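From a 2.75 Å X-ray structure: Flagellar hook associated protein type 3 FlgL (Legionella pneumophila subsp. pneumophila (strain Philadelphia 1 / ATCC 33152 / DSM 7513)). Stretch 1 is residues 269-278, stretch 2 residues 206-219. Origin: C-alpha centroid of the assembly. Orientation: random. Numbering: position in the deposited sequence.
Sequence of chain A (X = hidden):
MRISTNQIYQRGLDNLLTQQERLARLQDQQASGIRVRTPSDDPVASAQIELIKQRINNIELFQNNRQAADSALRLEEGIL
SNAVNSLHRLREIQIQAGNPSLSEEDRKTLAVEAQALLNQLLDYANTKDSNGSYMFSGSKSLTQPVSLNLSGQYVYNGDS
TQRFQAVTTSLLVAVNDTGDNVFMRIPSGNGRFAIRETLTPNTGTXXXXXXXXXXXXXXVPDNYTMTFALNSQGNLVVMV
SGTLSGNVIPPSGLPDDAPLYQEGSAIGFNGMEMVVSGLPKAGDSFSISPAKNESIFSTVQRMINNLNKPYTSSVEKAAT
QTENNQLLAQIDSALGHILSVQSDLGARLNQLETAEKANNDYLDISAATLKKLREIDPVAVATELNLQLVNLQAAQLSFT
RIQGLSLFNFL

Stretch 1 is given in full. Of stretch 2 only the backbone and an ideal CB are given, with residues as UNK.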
# COMPACT_ATOMS: atom_id res chain seq x y z
N PHE A 269 -12.67 0.60 -18.59
CA PHE A 269 -13.54 1.61 -18.04
C PHE A 269 -12.84 2.43 -16.97
O PHE A 269 -11.91 1.99 -16.29
CB PHE A 269 -14.84 0.97 -17.49
CG PHE A 269 -14.62 -0.07 -16.43
CD1 PHE A 269 -14.36 -1.39 -16.77
CD2 PHE A 269 -14.68 0.26 -15.08
CE1 PHE A 269 -14.18 -2.34 -15.79
CE2 PHE A 269 -14.44 -0.68 -14.08
CZ PHE A 269 -14.20 -1.99 -14.45
N ASN A 270 -13.34 3.65 -16.80
CA ASN A 270 -12.82 4.63 -15.85
C ASN A 270 -11.34 4.42 -15.53
O ASN A 270 -10.97 4.05 -14.42
CB ASN A 270 -13.64 4.61 -14.58
CG ASN A 270 -15.02 5.15 -14.76
OD1 ASN A 270 -15.33 5.81 -15.75
ND2 ASN A 270 -15.86 4.91 -13.77
N GLY A 271 -10.51 4.60 -16.53
CA GLY A 271 -9.07 4.49 -16.36
C GLY A 271 -8.45 3.12 -16.18
O GLY A 271 -7.25 3.04 -16.00
N MSE A 272 -9.23 2.04 -16.22
CA MSE A 272 -8.69 0.69 -15.92
C MSE A 272 -8.86 -0.21 -17.11
O MSE A 272 -9.81 -0.04 -17.86
CB MSE A 272 -9.38 0.04 -14.72
CG MSE A 272 -9.40 0.88 -13.44
SE MSE A 272 -10.88 0.32 -12.25
CE MSE A 272 -10.35 1.37 -10.71
N GLU A 273 -7.95 -1.18 -17.29
CA GLU A 273 -8.08 -2.22 -18.32
C GLU A 273 -7.90 -3.61 -17.69
O GLU A 273 -7.17 -3.76 -16.72
CB GLU A 273 -7.07 -2.00 -19.48
CG GLU A 273 -7.46 -0.87 -20.45
CD GLU A 273 -6.50 -0.66 -21.62
OE1 GLU A 273 -5.66 -1.56 -21.91
OE2 GLU A 273 -6.61 0.42 -22.27
N MSE A 274 -8.58 -4.62 -18.24
CA MSE A 274 -8.45 -6.02 -17.80
C MSE A 274 -8.87 -6.94 -18.92
O MSE A 274 -9.44 -6.49 -19.92
CB MSE A 274 -9.23 -6.31 -16.52
CG MSE A 274 -10.77 -6.30 -16.54
SE MSE A 274 -11.48 -5.34 -14.94
CE MSE A 274 -11.20 -3.54 -15.67
N VAL A 275 -8.57 -8.23 -18.81
CA VAL A 275 -8.82 -9.15 -19.92
C VAL A 275 -9.49 -10.41 -19.43
O VAL A 275 -8.97 -11.06 -18.52
CB VAL A 275 -7.51 -9.49 -20.65
CG1 VAL A 275 -7.66 -10.71 -21.56
CG2 VAL A 275 -7.03 -8.29 -21.45
N VAL A 276 -10.60 -10.77 -20.08
CA VAL A 276 -11.44 -11.91 -19.70
C VAL A 276 -11.21 -13.15 -20.58
O VAL A 276 -11.25 -13.04 -21.76
CB VAL A 276 -12.90 -11.47 -19.76
CG1 VAL A 276 -13.84 -12.58 -19.31
CG2 VAL A 276 -13.10 -10.25 -18.88
N SER A 277 -10.92 -14.32 -20.02
CA SER A 277 -10.61 -15.50 -20.83
C SER A 277 -11.65 -16.56 -20.52
O SER A 277 -12.27 -16.51 -19.46
CB SER A 277 -9.20 -16.05 -20.52
OG SER A 277 -8.23 -15.02 -20.47
N GLY A 278 -11.82 -17.54 -21.41
CA GLY A 278 -12.75 -18.63 -21.13
C GLY A 278 -14.12 -18.28 -21.68
O GLY A 278 -14.27 -17.25 -22.33
N UNK A 206 -15.14 -18.47 -17.18
CA UNK A 206 -14.52 -17.17 -17.28
C UNK A 206 -13.45 -16.94 -16.21
O UNK A 206 -13.65 -17.29 -15.06
CB UNK A 206 -15.59 -16.08 -17.19
N UNK A 207 -12.35 -16.32 -16.61
CA UNK A 207 -11.28 -15.90 -15.68
C UNK A 207 -10.86 -14.47 -16.01
O UNK A 207 -11.10 -14.01 -17.12
CB UNK A 207 -10.08 -16.84 -15.76
N UNK A 208 -10.24 -13.77 -15.07
CA UNK A 208 -9.87 -12.35 -15.29
C UNK A 208 -8.43 -12.02 -14.90
O UNK A 208 -7.97 -12.42 -13.83
CB UNK A 208 -10.81 -11.44 -14.50
N UNK A 209 -7.74 -11.26 -15.74
CA UNK A 209 -6.37 -10.88 -15.47
C UNK A 209 -6.35 -9.95 -14.24
O UNK A 209 -7.39 -9.58 -13.75
CB UNK A 209 -5.74 -10.20 -16.69
N UNK A 210 -5.17 -9.61 -13.72
CA UNK A 210 -5.08 -8.65 -12.62
C UNK A 210 -5.30 -7.23 -13.16
O UNK A 210 -5.72 -6.31 -12.40
CB UNK A 210 -3.73 -8.76 -11.92
N UNK A 211 -5.04 -7.06 -14.47
CA UNK A 211 -5.25 -5.78 -15.15
C UNK A 211 -4.46 -4.65 -14.52
O UNK A 211 -3.67 -4.87 -13.60
CB UNK A 211 -6.74 -5.42 -15.15
N UNK A 212 -4.64 -3.42 -15.01
CA UNK A 212 -3.96 -2.26 -14.43
C UNK A 212 -4.68 -0.93 -14.74
O UNK A 212 -5.51 -0.86 -15.63
CB UNK A 212 -2.52 -2.20 -14.95
N UNK A 213 -4.30 0.12 -14.02
CA UNK A 213 -4.67 1.48 -14.35
C UNK A 213 -3.77 1.99 -15.48
O UNK A 213 -2.53 2.08 -15.29
CB UNK A 213 -4.57 2.38 -13.12
N UNK A 214 -4.38 2.31 -16.62
CA UNK A 214 -3.66 2.78 -17.80
C UNK A 214 -3.85 4.26 -18.00
O UNK A 214 -3.04 4.89 -18.67
CB UNK A 214 -4.12 2.02 -19.05
N UNK A 215 -4.92 4.84 -17.47
CA UNK A 215 -5.07 6.27 -17.55
C UNK A 215 -5.45 6.91 -16.20
O UNK A 215 -6.60 7.01 -15.82
CB UNK A 215 -6.12 6.61 -18.61
N UNK A 216 -4.43 7.37 -15.48
CA UNK A 216 -4.58 7.91 -14.14
C UNK A 216 -5.61 9.04 -14.03
O UNK A 216 -6.30 9.17 -13.00
CB UNK A 216 -3.22 8.41 -13.65
N UNK A 217 -5.73 9.86 -15.07
CA UNK A 217 -6.72 10.95 -15.04
C UNK A 217 -8.13 10.43 -15.21
O UNK A 217 -9.04 10.97 -14.61
CB UNK A 217 -6.42 11.98 -16.13
N UNK A 218 -8.32 9.40 -16.03
CA UNK A 218 -9.66 8.85 -16.21
C UNK A 218 -10.13 7.96 -15.03
O UNK A 218 -11.28 7.53 -15.01
CB UNK A 218 -9.70 8.04 -17.51
N UNK A 219 -9.24 7.71 -14.05
CA UNK A 219 -9.43 6.71 -13.02
C UNK A 219 -10.50 7.13 -12.04
O UNK A 219 -10.52 8.29 -11.62
CB UNK A 219 -8.12 6.44 -12.28

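Two short antiparallel ladders join the stretches, and the register slips by one residue between them, so the paired positions are read against two different ladders and the rest against loop.

At position 206 the CB points sideways, 4.5 Å from Val276 CG1; a small or modest apolar group would suit. It is Ala206, whose CA also makes a CA-H...O contact with Ser277 O (3.2 Å).

Position 207 pairs with Ser277 through two backbone bonds, 207 N to Ser277 O and Ser277 N to 207 O, both 2.9 Å. Its CB lies on the face carrying Ser277, and since the main chain does the work, many side chains would fit there; the residue is Ser207, which sets OG 4.3 Å from Ser277 CB.

Position 208 turns its CB to the face carrying Val276, with the Met274 side chain near, which favours a beta-branched or other apolar residue. Val208 places CG1 4.0 Å from Met274 CG.

At 209 the backbone N donates to Val275 O (3.0 Å), but the carbonyl of 209 is turned away, its O 5.4 Å from Val275 N, so stretch 2 offers that N no backbone acceptor. The CB points toward stretch 1, so a short side chain with an acceptor would be apt: Ser, Thr, Asn or Asp. It is Ser209, in the p rotamer, and its OG accepts from Val275 N at 3.2 Å, standing in for the missing carbonyl.

Position 210 points away and is little constrained from here; it is Ser210.

Position 211 has positive phi, and its ideal CB would lie 2.3 Å from Glu273 O and 3.0 Å from Met274 CB. Positive phi favours glycine and the clashes require it: Gly211.

Position 212 resumes pairing, exchanging backbone bonds with Glu273 (212 N to Glu273 O 3.1 Å, Glu273 N to 212 O 3.0 Å). Its CB lies on the face carrying Glu273, and the side chain is loosely specified; Ser212 bonds through OG elsewhere in the structure.

Position 213 shares a face with Met272, inviting an apolar, strand-forming residue. Val213 brings CG2 4.4 Å from Met272 CG.

At 214 the CB points toward stretch 1, with Glu273 OE2 4.4 Å away, so a polar or basic group would be plausible. It is Thr214, polar but uncharged, with CG2 3.7 Å from Glu273 CD. Its N, like that of 215, donates to Gly271 O (3.0 and 3.3 Å).

Position 215 points sideways as the chain turns; an acceptor there could take a backbone N-H a few residues on. Asn215 OD1 accepts from the N of 218 (3.0 Å).

Positions 216 and 217 point away and hold Glu216 and Ala217.

At 218 the CB points sideways, 3.7 Å from Gly271 N; a small residue fits easily, though a longer one leading outward is not excluded. It is Ala218.

At 219 the CB points sideways, 4.3 Å from Asn270 O, with the end of Met272 within reach of an apolar side chain. It is Phe219, whose CA makes a CA-H...O contact with Asn270 O at 3.4 Å.

Stretch 2 (206-219) ASVSSGSVTNEAAF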
# COMPACT_ATOMS: atom_id res chain seq x y z
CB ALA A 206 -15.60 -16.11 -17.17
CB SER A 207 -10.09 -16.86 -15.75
OG SER A 207 -10.26 -17.86 -16.77
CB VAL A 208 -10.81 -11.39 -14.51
CG1 VAL A 208 -10.67 -9.97 -15.03
CG2 VAL A 208 -12.26 -11.83 -14.58
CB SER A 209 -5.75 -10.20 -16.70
OG SER A 209 -6.20 -8.87 -16.82
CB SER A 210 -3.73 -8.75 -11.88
OG SER A 210 -2.58 -8.65 -12.73
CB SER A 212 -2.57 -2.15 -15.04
OG SER A 212 -2.65 -1.37 -16.24
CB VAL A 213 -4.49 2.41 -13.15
CG1 VAL A 213 -4.73 3.87 -13.56
CG2 VAL A 213 -5.39 1.98 -12.01
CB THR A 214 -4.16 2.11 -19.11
OG1 THR A 214 -5.49 2.54 -19.37
CG2 THR A 214 -4.12 0.60 -19.05
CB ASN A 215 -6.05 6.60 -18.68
CG ASN A 215 -6.16 8.08 -18.95
OD1 ASN A 215 -6.14 8.89 -18.01
ND2 ASN A 215 -6.30 8.44 -20.22
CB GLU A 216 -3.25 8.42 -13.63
CG GLU A 216 -3.24 8.66 -12.15
CD GLU A 216 -3.52 7.39 -11.38
OE1 GLU A 216 -4.46 7.42 -10.57
OE2 GLU A 216 -2.83 6.36 -11.57
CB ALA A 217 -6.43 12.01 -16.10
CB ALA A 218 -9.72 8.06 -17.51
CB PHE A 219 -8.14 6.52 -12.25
CG PHE A 219 -8.29 5.67 -11.01
CD1 PHE A 219 -8.31 4.29 -11.09
CD2 PHE A 219 -8.38 6.26 -9.76
CE1 PHE A 219 -8.41 3.53 -9.96
CE2 PHE A 219 -8.50 5.49 -8.61
CZ PHE A 219 -8.53 4.13 -8.72
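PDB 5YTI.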